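Local coordinates for Lmo2470 protein (Listeria monocytogenes EGD-e, PDB 5HL3) that is an internalin with leucine-rich repeats that interacts with host afadin and facilitates crossing of the basement membrane by Listeria monocytogenes, at residues A12-V17 against D26-L31; D21-D26 against D61-L66; L31-D34 against V39-Q42; E251-S254 against T259-V262; N255-I260 against T293-S298. All coordinates share one frame; numbering follows the deposited sequence.

Contact 1: A12-V17 against D26-L31; sequences APIIDV and DMAKNL
Ile-14 packs on Met-27, Ala-28 and Leu-31 in a small, buried apolar contact between two helices of the N-terminal cap of an internalin. The cap covers the open end of the leucine-rich repeat domain, and its sequence family is related to EF-hands. Ile-14, in the first turn of helix 14-17, points at one side of helix 21-30. Ile-14 and Ala-28 are the nearest pair along the backbones, with CA atoms 6.9 Å apart. CG1 of Ile-14 stands anti to the carbonyl carbon (chi1 -71°), and chi2 of 168° extends the chain, which carries CD1 across to the second helix. The branch methyl CG2 of Ile-14 lies 4.3 Å from CB of Met-27. Met-27 is selenomethionine, and its far end turns away towards Leu-51 and Phe-53 of strand 50-53. Ile-40 of strand 39-40 also packs on Ile-14. The side chains of Ile-14 and Asp-38 are about 5 Å apart; Asp-38 is a calcium-binding residue of this protein, with no calcium bound to it in this chain. Ile-14 and Leu-31 meet tip to tip, with their CD1 atoms 4.0 Å apart. The same CD1 of Ile-14 lies 3.9 Å from CA of Ala-28 and 4.0 Å from its CB.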
loop_
_atom_site.group_PDB
_atom_site.type_symbol
_atom_site.label_atom_id
_atom_site.label_comp_id
_atom_site.label_asym_id
_atom_site.label_seq_id
_atom_site.Cartn_x
_atom_site.Cartn_y
_atom_site.Cartn_z
ATOM N N ALA A 12 0.638 -45.676 0.973
ATOM C CA ALA A 12 0.488 -45.622 -0.492
ATOM C C ALA A 12 1.605 -44.835 -1.126
ATOM O O ALA A 12 2.129 -43.908 -0.500
ATOM C CB ALA A 12 -0.855 -44.967 -0.864
ATOM N N PRO A 13 1.931 -45.141 -2.398
ATOM C CA PRO A 13 2.857 -44.264 -3.141
ATOM C C PRO A 13 2.337 -42.824 -3.202
ATOM O O PRO A 13 1.147 -42.587 -3.329
ATOM C CB PRO A 13 2.874 -44.895 -4.548
ATOM C CG PRO A 13 2.588 -46.339 -4.285
ATOM C CD PRO A 13 1.542 -46.319 -3.214
ATOM N N ILE A 14 3.274 -41.885 -3.122
ATOM C CA ILE A 14 2.937 -40.445 -3.200
ATOM C C ILE A 14 2.070 -40.143 -4.432
ATOM O O ILE A 14 1.077 -39.395 -4.350
ATOM C CB ILE A 14 4.246 -39.597 -3.192
ATOM C CG1 ILE A 14 4.890 -39.629 -1.809
ATOM C CG2 ILE A 14 3.975 -38.143 -3.600
ATOM C CD1 ILE A 14 6.295 -39.078 -1.776
ATOM N N ILE A 15 2.436 -40.721 -5.565
ATOM C CA ILE A 15 1.731 -40.461 -6.824
ATOM C C ILE A 15 0.289 -40.969 -6.818
ATOM O O ILE A 15 -0.528 -40.481 -7.590
ATOM C CB ILE A 15 2.552 -41.018 -8.015
ATOM C CG1 ILE A 15 2.019 -40.535 -9.383
ATOM C CG2 ILE A 15 2.637 -42.540 -7.974
ATOM C CD1 ILE A 15 2.011 -39.049 -9.603
ATOM N N ASP A 16 -0.015 -41.944 -5.961
ATOM C CA ASP A 16 -1.385 -42.426 -5.829
ATOM C C ASP A 16 -2.202 -41.521 -4.891
ATOM O O ASP A 16 -3.392 -41.250 -5.147
ATOM C CB ASP A 16 -1.411 -43.867 -5.356
ATOM C CG ASP A 16 -0.777 -44.840 -6.376
ATOM O OD1 ASP A 16 -0.757 -44.561 -7.594
ATOM O OD2 ASP A 16 -0.372 -45.873 -5.907
ATOM N N VAL A 17 -1.571 -40.984 -3.840
ATOM C CA VAL A 17 -2.261 -40.055 -2.937
ATOM C C VAL A 17 -2.523 -38.714 -3.621
ATOM O O VAL A 17 -3.591 -38.134 -3.462
ATOM C CB VAL A 17 -1.398 -39.811 -1.670
ATOM C CG1 VAL A 17 -2.102 -38.844 -0.716
ATOM C CG2 VAL A 17 -1.062 -41.128 -0.955
ATOM N N ASP A 26 6.085 -31.826 -5.969
ATOM C CA ASP A 26 6.218 -30.892 -4.851
ATOM C C ASP A 26 5.970 -31.592 -3.520
ATOM O O ASP A 26 6.662 -31.310 -2.546
ATOM C CB ASP A 26 5.292 -29.695 -5.025
ATOM C CG ASP A 26 5.760 -28.748 -6.124
ATOM O OD1 ASP A 26 6.796 -29.027 -6.793
ATOM O OD2 ASP A 26 5.044 -27.729 -6.323
HETATM N N MSE A 27 5.049 -32.541 -3.487
HETATM C CA MSE A 27 4.818 -33.281 -2.232
HETATM C C MSE A 27 6.006 -34.158 -1.878
HETATM O O MSE A 27 6.345 -34.260 -0.712
HETATM C CB MSE A 27 3.510 -34.070 -2.302
HETATM C CG MSE A 27 2.277 -33.173 -2.199
HETATM SE SE MSE A 27 2.243 -32.029 -0.570
HETATM C CE MSE A 27 2.764 -33.372 0.751
ATOM N N ALA A 28 6.643 -34.795 -2.853
ATOM C CA ALA A 28 7.840 -35.582 -2.566
ATOM C C ALA A 28 8.930 -34.704 -1.966
ATOM O O ALA A 28 9.631 -35.103 -1.036
ATOM C CB ALA A 28 8.338 -36.300 -3.829
ATOM N N LYS A 29 9.075 -33.486 -2.490
ATOM C CA LYS A 29 10.063 -32.560 -1.938
ATOM C C LYS A 29 9.680 -32.175 -0.497
ATOM O O LYS A 29 10.524 -32.161 0.399
ATOM C CB LYS A 29 10.178 -31.325 -2.825
ATOM C CG LYS A 29 11.280 -30.386 -2.373
ATOM C CD LYS A 29 11.398 -29.188 -3.282
ATOM C CE LYS A 29 12.233 -28.115 -2.601
ATOM N NZ LYS A 29 12.070 -26.769 -3.183
ATOM N N ASN A 30 8.405 -31.850 -0.261
ATOM C CA ASN A 30 7.944 -31.526 1.094
ATOM C C ASN A 30 8.201 -32.672 2.082
ATOM O O ASN A 30 8.578 -32.442 3.231
ATOM C CB ASN A 30 6.449 -31.194 1.084
ATOM C CG ASN A 30 6.151 -29.787 0.581
ATOM O OD1 ASN A 30 6.821 -28.836 0.958
ATOM N ND2 ASN A 30 5.128 -29.655 -0.231
ATOM N N LEU A 31 8.051 -33.908 1.603
ATOM C CA LEU A 31 8.216 -35.122 2.426
ATOM C C LEU A 31 9.662 -35.624 2.455
ATOM O O LEU A 31 9.958 -36.651 3.073
ATOM C CB LEU A 31 7.286 -36.207 1.842
ATOM C CG LEU A 31 5.786 -35.984 2.092
ATOM C CD1 LEU A 31 4.934 -36.687 1.068
ATOM C CD2 LEU A 31 5.428 -36.441 3.504
#

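Contact 2: D21-D26 against D61-L66; sequences DGLAKD and DSMQLL
Helix 21-30 approaches helix 60-63 most closely, by CA atoms, at Leu-23 and Ser-62, which are 6.9 Å apart. Leu-65 and Leu-66 form a 3-10 turn. Leu-23 carries the whole contact from its side. Its CG is anti to the backbone N (chi1 -172°), and the two methyls split between different neighbours. CD2 of Leu-23 lies 3.3 Å from the carbonyl O of Ser-62 and 3.7 Å from CB of Leu-65. The same oxygen accepts a hydrogen bond from the backbone N of Leu-65, so the methyl packs against a carbonyl already bonded within the turn. CD1 of Leu-23 lies 4.1 Å from SE of Met-63, a selenomethionine whose bent chain crosses Leu-23 at about a right angle. CD1 of Leu-23 is also 4.2 Å from CD2 of Leu-66. The hydroxyl of Ser-62 is bonded to the backbone N of Thr-59. The contact joins the N-terminal cap to the start of the repeats. Phe-53 of strand 50-53, the first strand, at one edge of the long parallel sheet, touches Leu-23, Met-63 and Leu-66.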
loop_
_atom_site.group_PDB
_atom_site.type_symbol
_atom_site.label_atom_id
_atom_site.label_comp_id
_atom_site.label_asym_id
_atom_site.label_seq_id
_atom_site.Cartn_x
_atom_site.Cartn_y
_atom_site.Cartn_z
ATOM N N ASP A 21 1.171 -34.804 -11.710
ATOM C CA ASP A 21 2.636 -34.844 -11.775
ATOM C C ASP A 21 3.290 -33.734 -10.966
ATOM O O ASP A 21 4.195 -33.995 -10.171
ATOM C CB ASP A 21 3.121 -34.851 -13.224
ATOM C CG ASP A 21 2.782 -36.180 -13.960
ATOM O OD1 ASP A 21 2.466 -37.213 -13.332
ATOM O OD2 ASP A 21 2.856 -36.193 -15.194
ATOM N N GLY A 22 2.835 -32.488 -11.132
ATOM C CA GLY A 22 3.426 -31.384 -10.435
ATOM C C GLY A 22 3.173 -31.426 -8.953
ATOM O O GLY A 22 4.066 -31.136 -8.161
ATOM N N LEU A 23 1.943 -31.743 -8.550
ATOM C CA LEU A 23 1.655 -31.805 -7.135
ATOM C C LEU A 23 2.459 -32.910 -6.467
ATOM O O LEU A 23 2.988 -32.724 -5.373
ATOM C CB LEU A 23 0.159 -32.034 -6.880
ATOM C CG LEU A 23 -0.271 -31.923 -5.416
ATOM C CD1 LEU A 23 -0.093 -30.490 -4.948
ATOM C CD2 LEU A 23 -1.703 -32.394 -5.210
ATOM N N ALA A 24 2.549 -34.063 -7.104
ATOM C CA ALA A 24 3.303 -35.173 -6.518
ATOM C C ALA A 24 4.777 -34.851 -6.378
ATOM O O ALA A 24 5.398 -35.185 -5.384
ATOM C CB ALA A 24 3.095 -36.442 -7.311
ATOM N N LYS A 25 5.339 -34.180 -7.381
ATOM C CA LYS A 25 6.741 -33.741 -7.330
ATOM C C LYS A 25 6.959 -32.823 -6.124
ATOM O O LYS A 25 7.894 -33.020 -5.340
ATOM C CB LYS A 25 7.113 -33.031 -8.639
ATOM C CG LYS A 25 8.431 -32.269 -8.643
ATOM C CD LYS A 25 8.848 -31.807 -10.037
ATOM C CE LYS A 25 10.039 -30.835 -9.996
ATOM N NZ LYS A 25 9.681 -29.476 -9.460
ATOM N N ASP A 26 6.085 -31.826 -5.969
ATOM C CA ASP A 26 6.218 -30.892 -4.851
ATOM C C ASP A 26 5.970 -31.592 -3.520
ATOM O O ASP A 26 6.662 -31.310 -2.546
ATOM C CB ASP A 26 5.292 -29.695 -5.025
ATOM C CG ASP A 26 5.760 -28.748 -6.124
ATOM O OD1 ASP A 26 6.796 -29.027 -6.793
ATOM O OD2 ASP A 26 5.044 -27.729 -6.323
ATOM N N ASP A 61 -7.594 -27.241 -9.920
ATOM C CA ASP A 61 -8.080 -28.614 -9.765
ATOM C C ASP A 61 -7.072 -29.543 -9.139
ATOM O O ASP A 61 -7.426 -30.354 -8.244
ATOM C CB ASP A 61 -8.531 -29.175 -11.111
ATOM C CG ASP A 61 -9.850 -28.587 -11.574
ATOM O OD1 ASP A 61 -10.550 -27.955 -10.736
ATOM O OD2 ASP A 61 -10.196 -28.781 -12.766
ATOM N N SER A 62 -5.821 -29.492 -9.573
ATOM C CA SER A 62 -4.847 -30.374 -8.937
ATOM C C SER A 62 -4.492 -29.957 -7.508
ATOM O O SER A 62 -4.231 -30.827 -6.672
ATOM C CB SER A 62 -3.634 -30.632 -9.835
ATOM O OG SER A 62 -3.081 -29.469 -10.395
HETATM N N MSE A 63 -4.504 -28.662 -7.179
HETATM C CA MSE A 63 -4.241 -28.265 -5.802
HETATM C C MSE A 63 -5.312 -28.816 -4.880
HETATM O O MSE A 63 -5.044 -29.112 -3.721
HETATM C CB MSE A 63 -4.143 -26.729 -5.709
HETATM C CG MSE A 63 -3.521 -26.265 -4.379
HETATM SE SE MSE A 63 -1.615 -26.744 -4.159
HETATM C CE MSE A 63 -0.842 -25.103 -4.904
ATOM N N GLN A 64 -6.543 -28.949 -5.372
ATOM C CA GLN A 64 -7.647 -29.515 -4.590
ATOM C C GLN A 64 -7.363 -30.952 -4.120
ATOM O O GLN A 64 -7.943 -31.397 -3.123
ATOM C CB GLN A 64 -8.904 -29.521 -5.456
ATOM C CG GLN A 64 -10.169 -29.884 -4.728
ATOM C CD GLN A 64 -10.810 -28.692 -4.082
ATOM O OE1 GLN A 64 -10.799 -27.560 -4.654
ATOM N NE2 GLN A 64 -11.449 -28.919 -2.948
ATOM N N LEU A 65 -6.482 -31.671 -4.819
ATOM C CA LEU A 65 -6.126 -33.039 -4.440
ATOM C C LEU A 65 -5.479 -33.102 -3.059
ATOM O O LEU A 65 -5.370 -34.178 -2.493
ATOM C CB LEU A 65 -5.202 -33.690 -5.470
ATOM C CG LEU A 65 -5.759 -33.803 -6.905
ATOM C CD1 LEU A 65 -4.622 -34.120 -7.866
ATOM C CD2 LEU A 65 -6.868 -34.851 -6.985
ATOM N N LEU A 66 -5.042 -31.975 -2.511
ATOM C CA LEU A 66 -4.542 -31.966 -1.139
ATOM C C LEU A 66 -5.579 -32.429 -0.125
ATOM O O LEU A 66 -5.213 -32.887 0.974
ATOM C CB LEU A 66 -4.034 -30.563 -0.751
ATOM C CG LEU A 66 -2.754 -30.079 -1.391
ATOM C CD1 LEU A 66 -2.490 -28.633 -0.991
ATOM C CD2 LEU A 66 -1.550 -30.934 -1.028
#

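Contact 3: L31-D34 against V39-Q42; sequences LNKD and VIDQ
Leu-31 and Lys-33 both face Ile-40 in the N-terminal cap, where the chain leaves helix 21-30 through a Schellman motif at Asn-32 and returns as strand 39-40. The side chains of Leu-31 and Ile-40 cross at about a right angle. CD1 of Leu-31 touches CD1 of Ile-40 at 4.0 Å and CG2 of Ile-40 at 4.1 Å. CG1 of Ile-40 sits between the backbone N and the carbonyl carbon (chi1 57°), and this leaves CG2 anti to the carbonyl carbon, between Leu-31 CD1 and Lys-33 CE. The lysine chain bends at chi2 (-68°), and CE of Lys-33 comes 4.1 Å from CG2 of Ile-40. A water accepts from NZ of Lys-33 at 3.1 Å and donates to O of Val-39 at 3.0 Å. Lys-33 also touches Asp-38, a calcium-binding residue of this protein, with no calcium bound to it in this chain. The lysine thus has two roles: its CE packs on Ile-40, while its ammonium group is joined to the Val-39 carbonyl through water. Its charge probably offsets part of that of Asp-38.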
loop_
_atom_site.group_PDB
_atom_site.type_symbol
_atom_site.label_atom_id
_atom_site.label_comp_id
_atom_site.label_asym_id
_atom_site.label_seq_id
_atom_site.Cartn_x
_atom_site.Cartn_y
_atom_site.Cartn_z
ATOM N N LEU A 31 8.051 -33.908 1.603
ATOM C CA LEU A 31 8.216 -35.122 2.426
ATOM C C LEU A 31 9.662 -35.624 2.455
ATOM O O LEU A 31 9.958 -36.651 3.073
ATOM C CB LEU A 31 7.286 -36.207 1.842
ATOM C CG LEU A 31 5.786 -35.984 2.092
ATOM C CD1 LEU A 31 4.934 -36.687 1.068
ATOM C CD2 LEU A 31 5.428 -36.441 3.504
ATOM N N ASN A 32 10.561 -34.937 1.768
ATOM C CA ASN A 32 11.947 -35.372 1.623
ATOM C C ASN A 32 12.075 -36.815 1.129
ATOM O O ASN A 32 12.867 -37.602 1.650
ATOM C CB ASN A 32 12.776 -35.153 2.886
ATOM C CG ASN A 32 14.280 -35.249 2.604
ATOM O OD1 ASN A 32 14.736 -34.979 1.488
ATOM N ND2 ASN A 32 15.047 -35.624 3.602
ATOM N N LYS A 33 11.264 -37.164 0.135
ATOM C CA LYS A 33 11.357 -38.465 -0.523
ATOM C C LYS A 33 11.980 -38.237 -1.894
ATOM O O LYS A 33 11.677 -37.238 -2.560
ATOM C CB LYS A 33 9.970 -39.090 -0.687
ATOM C CG LYS A 33 9.317 -39.527 0.605
ATOM C CD LYS A 33 10.038 -40.709 1.234
ATOM C CE LYS A 33 9.231 -41.387 2.320
ATOM N NZ LYS A 33 10.035 -42.423 3.024
ATOM N N ASP A 34 12.836 -39.160 -2.327
ATOM C CA ASP A 34 13.520 -38.966 -3.600
ATOM C C ASP A 34 12.637 -39.221 -4.811
ATOM O O ASP A 34 12.955 -38.734 -5.905
ATOM C CB ASP A 34 14.767 -39.837 -3.705
ATOM C CG ASP A 34 15.880 -39.393 -2.768
ATOM O OD1 ASP A 34 15.892 -38.216 -2.319
ATOM O OD2 ASP A 34 16.769 -40.240 -2.531
ATOM N N VAL A 39 6.565 -44.878 -1.079
ATOM C CA VAL A 39 5.402 -45.156 -0.237
ATOM C C VAL A 39 5.484 -44.321 1.039
ATOM O O VAL A 39 6.519 -44.287 1.711
ATOM C CB VAL A 39 5.331 -46.655 0.098
ATOM C CG1 VAL A 39 4.259 -46.932 1.137
ATOM C CG2 VAL A 39 5.079 -47.435 -1.188
ATOM N N ILE A 40 4.385 -43.640 1.330
ATOM C CA ILE A 40 4.253 -42.827 2.544
ATOM C C ILE A 40 3.133 -43.342 3.422
ATOM O O ILE A 40 2.197 -43.987 2.963
ATOM C CB ILE A 40 4.018 -41.334 2.229
ATOM C CG1 ILE A 40 2.787 -41.119 1.342
ATOM C CG2 ILE A 40 5.283 -40.728 1.654
ATOM C CD1 ILE A 40 2.275 -39.690 1.375
ATOM N N ASP A 41 3.246 -43.035 4.720
ATOM C CA ASP A 41 2.203 -43.387 5.680
ATOM C C ASP A 41 1.792 -42.139 6.456
ATOM O O ASP A 41 2.300 -41.047 6.232
ATOM C CB ASP A 41 2.639 -44.541 6.585
ATOM C CG ASP A 41 3.867 -44.258 7.412
ATOM O OD1 ASP A 41 4.218 -43.088 7.660
ATOM O OD2 ASP A 41 4.521 -45.259 7.858
ATOM N N GLN A 42 0.844 -42.283 7.366
ATOM C CA GLN A 42 0.327 -41.122 8.089
ATOM C C GLN A 42 1.421 -40.447 8.926
ATOM O O GLN A 42 1.440 -39.222 9.062
ATOM C CB GLN A 42 -0.897 -41.492 8.941
ATOM C CG GLN A 42 -1.601 -40.288 9.538
ATOM C CD GLN A 42 -2.137 -39.337 8.477
ATOM O OE1 GLN A 42 -2.812 -39.774 7.547
ATOM N NE2 GLN A 42 -1.876 -38.053 8.628
HETATM O O HOH W 1 7.702 -43.796 4.438
#

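Contact 4: E251-S254 against T259-V262; sequences ELPS and TIYV
Ile-260 fits against Leu-252 and Pro-253 in the close part of this contact, while Leu-252 and Val-262 meet more loosely beside it. CD1 of Ile-260 does the touching. It lies 3.9 Å from CB of Leu-252 and 3.9 Å from CD of Pro-253, with CG of the proline ring at 4.1 Å. One methyl sits between CB of Leu-252 and the CD and CG atoms of Pro-253. Extended at chi2 (175°), the Ile-260 side chain bridges much of the 8.5 Å between its CA and that of Leu-252. The segments lie at the C-terminal end of the leucine-rich repeats. Strand 260-261 is the last strand of the long parallel sheet. Tyr-261 makes backbone hydrogen bonds with Leu-242 and Leu-244, and residues 251-254 belong to the chain that leads up to this strand. In the looser pair, CD2 of Leu-252 comes 4.2 Å from CG2 of Val-262, and the two side chains meet at a slant. Helix 285-292 covers this part, with Ile-286 on Leu-252 and Met-290 on Val-262. Gln-289 of that helix accepts the backbone N of Leu-252 through OE1. Leu-252, Pro-253 and Val-262 are buried, whereas Ile-260 is partly open to solvent. Beyond Pro-253 the chain is exposed at Ser-254, whose OG is hydrogen-bonded to ND2 of Asn-232.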
loop_
_atom_site.group_PDB
_atom_site.type_symbol
_atom_site.label_atom_id
_atom_site.label_comp_id
_atom_site.label_asym_id
_atom_site.label_seq_id
_atom_site.Cartn_x
_atom_site.Cartn_y
_atom_site.Cartn_z
ATOM N N GLU A 251 -0.948 23.014 2.640
ATOM C CA GLU A 251 -0.964 23.157 4.092
ATOM C C GLU A 251 -1.024 21.759 4.668
ATOM O O GLU A 251 -1.725 20.901 4.131
ATOM C CB GLU A 251 -2.171 23.989 4.584
ATOM C CG GLU A 251 -2.139 24.329 6.075
ATOM C CD GLU A 251 -3.279 25.193 6.528
ATOM O OE1 GLU A 251 -4.437 24.878 6.156
ATOM O OE2 GLU A 251 -3.026 26.166 7.292
ATOM N N LEU A 252 -0.296 21.530 5.752
ATOM C CA LEU A 252 -0.292 20.226 6.440
ATOM C C LEU A 252 -1.297 20.241 7.591
ATOM O O LEU A 252 -1.585 21.296 8.178
ATOM C CB LEU A 252 1.089 19.932 6.997
ATOM C CG LEU A 252 2.200 19.915 5.936
ATOM C CD1 LEU A 252 3.594 19.881 6.576
ATOM C CD2 LEU A 252 1.988 18.778 4.961
ATOM N N PRO A 253 -1.797 19.061 7.986
ATOM C CA PRO A 253 -2.770 19.003 9.087
ATOM C C PRO A 253 -2.122 19.312 10.425
ATOM O O PRO A 253 -1.291 18.539 10.932
ATOM C CB PRO A 253 -3.315 17.565 9.013
ATOM C CG PRO A 253 -2.262 16.799 8.302
ATOM C CD PRO A 253 -1.656 17.759 7.313
ATOM N N SER A 254 -2.558 20.403 11.020
ATOM C CA SER A 254 -1.900 20.939 12.195
ATOM C C SER A 254 -1.947 20.046 13.431
ATOM O O SER A 254 -1.014 20.064 14.246
ATOM C CB SER A 254 -2.443 22.340 12.533
ATOM O OG SER A 254 -3.800 22.305 12.972
ATOM N N THR A 259 4.136 14.427 13.613
ATOM C CA THR A 259 4.294 13.049 13.133
ATOM C C THR A 259 4.645 12.992 11.662
ATOM O O THR A 259 4.937 11.929 11.145
ATOM C CB THR A 259 2.979 12.231 13.288
ATOM O OG1 THR A 259 1.994 12.684 12.353
ATOM C CG2 THR A 259 2.440 12.289 14.705
ATOM N N ILE A 260 4.646 14.136 10.980
ATOM C CA ILE A 260 4.679 14.119 9.513
ATOM C C ILE A 260 6.058 13.961 8.880
ATOM O O ILE A 260 7.048 14.566 9.294
ATOM C CB ILE A 260 3.988 15.396 8.951
ATOM C CG1 ILE A 260 2.506 15.391 9.321
ATOM C CG2 ILE A 260 4.129 15.507 7.432
ATOM C CD1 ILE A 260 1.745 16.648 8.928
ATOM N N TYR A 261 6.104 13.094 7.862
ATOM C CA TYR A 261 7.243 13.024 6.955
ATOM C C TYR A 261 6.834 13.684 5.641
ATOM O O TYR A 261 5.895 13.231 4.984
ATOM C CB TYR A 261 7.704 11.564 6.681
ATOM C CG TYR A 261 8.921 11.530 5.773
ATOM C CD1 TYR A 261 8.786 11.667 4.403
ATOM C CD2 TYR A 261 10.212 11.337 6.280
ATOM C CE1 TYR A 261 9.902 11.689 3.560
ATOM C CE2 TYR A 261 11.333 11.345 5.433
ATOM C CZ TYR A 261 11.172 11.525 4.086
ATOM O OH TYR A 261 12.257 11.547 3.222
ATOM N N VAL A 262 7.503 14.780 5.283
ATOM C CA VAL A 262 7.408 15.399 3.947
ATOM C C VAL A 262 8.755 16.002 3.638
ATOM O O VAL A 262 9.255 16.837 4.421
ATOM C CB VAL A 262 6.370 16.564 3.810
ATOM C CG1 VAL A 262 6.566 17.287 2.466
ATOM C CG2 VAL A 262 4.957 16.065 3.928
#

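Contact 5: N255-I260 against T293-S298; sequences NVLDTI and TNMLVS
Leu-257 and Thr-293 reach towards each other tip to tip, while Ile-260 and Met-295 meet at an angle beside them. CD2 of Leu-257 lies 3.6 Å from CG2 of Thr-293. With chi1 at 63°, OG1 of Thr-293 lies between the backbone N and the carbonyl carbon, where it is hydrogen-bonded to the backbone O of Gln-289. CG2, anti to the carbonyl carbon, is left to meet the leucine. CD1 of Leu-257 faces SE of Met-295, a selenomethionine, at 4.3 Å. The 3-10 turn that runs to Thr-259 leads into the last strand of the leucine-rich repeat sheet. Residues 293-298 follow helix 285-292, which ends in a Schellman motif with Asn-294 at positive phi. The contact thus joins the repeats to the C-terminal domain, at the surface. Met-295 bends at chi3 (69°), which places its CE 3.6 Å from the backbone O of Ile-260 and 4.0 Å from CG2 of Ile-260. Within the turn, Val-256 O accepts both N and OG1 of Thr-259. The bond from OG1 is 2.8 Å long and lies in the carbonyl plane, with a C=O...donor angle of 145°.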
loop_
_atom_site.group_PDB
_atom_site.type_symbol
_atom_site.label_atom_id
_atom_site.label_comp_id
_atom_site.label_asym_id
_atom_site.label_seq_id
_atom_site.Cartn_x
_atom_site.Cartn_y
_atom_site.Cartn_z
ATOM N N ASN A 255 -3.005 19.257 13.593
ATOM C CA ASN A 255 -3.136 18.425 14.794
ATOM C C ASN A 255 -2.087 17.338 14.936
ATOM O O ASN A 255 -1.810 16.894 16.030
ATOM C CB ASN A 255 -4.512 17.749 14.862
ATOM C CG ASN A 255 -5.640 18.729 15.020
ATOM O OD1 ASN A 255 -5.454 19.881 15.461
ATOM N ND2 ASN A 255 -6.842 18.278 14.701
ATOM N N VAL A 256 -1.498 16.944 13.814
ATOM C CA VAL A 256 -0.544 15.843 13.775
ATOM C C VAL A 256 0.769 16.253 13.128
ATOM O O VAL A 256 1.543 15.406 12.686
ATOM C CB VAL A 256 -1.179 14.632 13.042
ATOM C CG1 VAL A 256 -2.359 14.089 13.831
ATOM C CG2 VAL A 256 -1.572 14.976 11.610
ATOM N N LEU A 257 1.055 17.545 13.115
ATOM C CA LEU A 257 2.259 18.042 12.433
ATOM C C LEU A 257 3.548 17.407 12.950
ATOM O O LEU A 257 4.479 17.152 12.178
ATOM C CB LEU A 257 2.306 19.587 12.537
ATOM C CG LEU A 257 3.467 20.276 11.798
ATOM C CD1 LEU A 257 3.629 19.900 10.343
ATOM C CD2 LEU A 257 3.340 21.793 12.001
ATOM N N ASP A 258 3.592 17.089 14.242
ATOM C CA ASP A 258 4.782 16.461 14.828
ATOM C C ASP A 258 5.047 15.020 14.394
ATOM O O ASP A 258 6.053 14.460 14.747
ATOM C CB ASP A 258 4.790 16.563 16.368
ATOM C CG ASP A 258 3.578 15.905 17.040
ATOM O OD1 ASP A 258 2.600 15.550 16.334
ATOM O OD2 ASP A 258 3.575 15.843 18.322
ATOM N N THR A 259 4.136 14.427 13.613
ATOM C CA THR A 259 4.294 13.049 13.133
ATOM C C THR A 259 4.645 12.992 11.662
ATOM O O THR A 259 4.937 11.929 11.145
ATOM C CB THR A 259 2.979 12.231 13.288
ATOM O OG1 THR A 259 1.994 12.684 12.353
ATOM C CG2 THR A 259 2.440 12.289 14.705
ATOM N N ILE A 260 4.646 14.136 10.980
ATOM C CA ILE A 260 4.679 14.119 9.513
ATOM C C ILE A 260 6.058 13.961 8.880
ATOM O O ILE A 260 7.048 14.566 9.294
ATOM C CB ILE A 260 3.988 15.396 8.951
ATOM C CG1 ILE A 260 2.506 15.391 9.321
ATOM C CG2 ILE A 260 4.129 15.507 7.432
ATOM C CD1 ILE A 260 1.745 16.648 8.928
ATOM N N THR A 293 8.954 23.919 12.107
ATOM C CA THR A 293 9.148 22.630 12.780
ATOM C C THR A 293 10.446 21.942 12.332
ATOM O O THR A 293 10.648 20.749 12.569
ATOM C CB THR A 293 7.928 21.701 12.652
ATOM O OG1 THR A 293 7.705 21.385 11.276
ATOM C CG2 THR A 293 6.710 22.352 13.244
ATOM N N ASN A 294 11.351 22.687 11.712
ATOM C CA ASN A 294 12.699 22.167 11.422
ATOM C C ASN A 294 12.733 20.968 10.488
ATOM O O ASN A 294 13.584 20.083 10.633
ATOM C CB ASN A 294 13.475 21.939 12.730
ATOM C CG ASN A 294 13.634 23.225 13.497
ATOM O OD1 ASN A 294 14.133 24.207 12.958
ATOM N ND2 ASN A 294 13.119 23.260 14.720
HETATM N N MSE A 295 11.842 20.977 9.506
HETATM C CA MSE A 295 11.771 19.921 8.513
HETATM C C MSE A 295 12.621 20.206 7.294
HETATM O O MSE A 295 12.782 19.318 6.450
HETATM C CB MSE A 295 10.317 19.731 8.066
HETATM C CG MSE A 295 9.419 19.259 9.224
HETATM SE SE MSE A 295 7.511 19.149 8.734
HETATM C CE MSE A 295 7.568 17.644 7.492
ATOM N N LEU A 296 13.188 21.398 7.170
ATOM C CA LEU A 296 13.944 21.721 5.979
ATOM C C LEU A 296 15.372 21.229 6.039
ATOM O O LEU A 296 16.024 21.317 7.081
ATOM C CB LEU A 296 13.964 23.236 5.749
ATOM C CG LEU A 296 12.612 23.937 5.596
ATOM C CD1 LEU A 296 12.835 25.462 5.510
ATOM C CD2 LEU A 296 11.807 23.406 4.426
ATOM N N VAL A 297 15.860 20.750 4.900
ATOM C CA VAL A 297 17.280 20.356 4.740
ATOM C C VAL A 297 18.160 21.456 4.125
ATOM O O VAL A 297 19.388 21.334 4.078
ATOM C CB VAL A 297 17.427 19.042 3.913
ATOM C CG1 VAL A 297 16.709 17.873 4.570
ATOM C CG2 VAL A 297 16.983 19.233 2.460
ATOM N N SER A 298 17.517 22.495 3.589
ATOM C CA SER A 298 18.215 23.660 3.023
ATOM C C SER A 298 17.282 24.866 3.203
ATOM O O SER A 298 16.080 24.706 3.174
ATOM C CB SER A 298 18.514 23.437 1.545
ATOM O OG SER A 298 17.337 23.246 0.815
#

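From the N terminus, contact 1 closes a short loop between helix 14-17 and helix 21-30. Contact 2 starts on that same helix before contact 1 closes, so the two cross, and it shares Asp-26 with contact 1. It ties the cap to the chain after strand 50-53. Contact 3 begins at Leu-31, where contact 1 ends, and lies within the span of contact 2. Strands 12-13 and 39-40, side by side in one small sheet, link contacts 1 and 3. Far along the repeats, with centres 51 to 60 Å from the first three, come contacts 4 and 5. Contact 4 closes a tight loop before the C-terminal domain. Contact 5 opens inside it, shares Thr-259 and Ile-260, and ties the end of the repeats to residues 293-298, after helix 285-292.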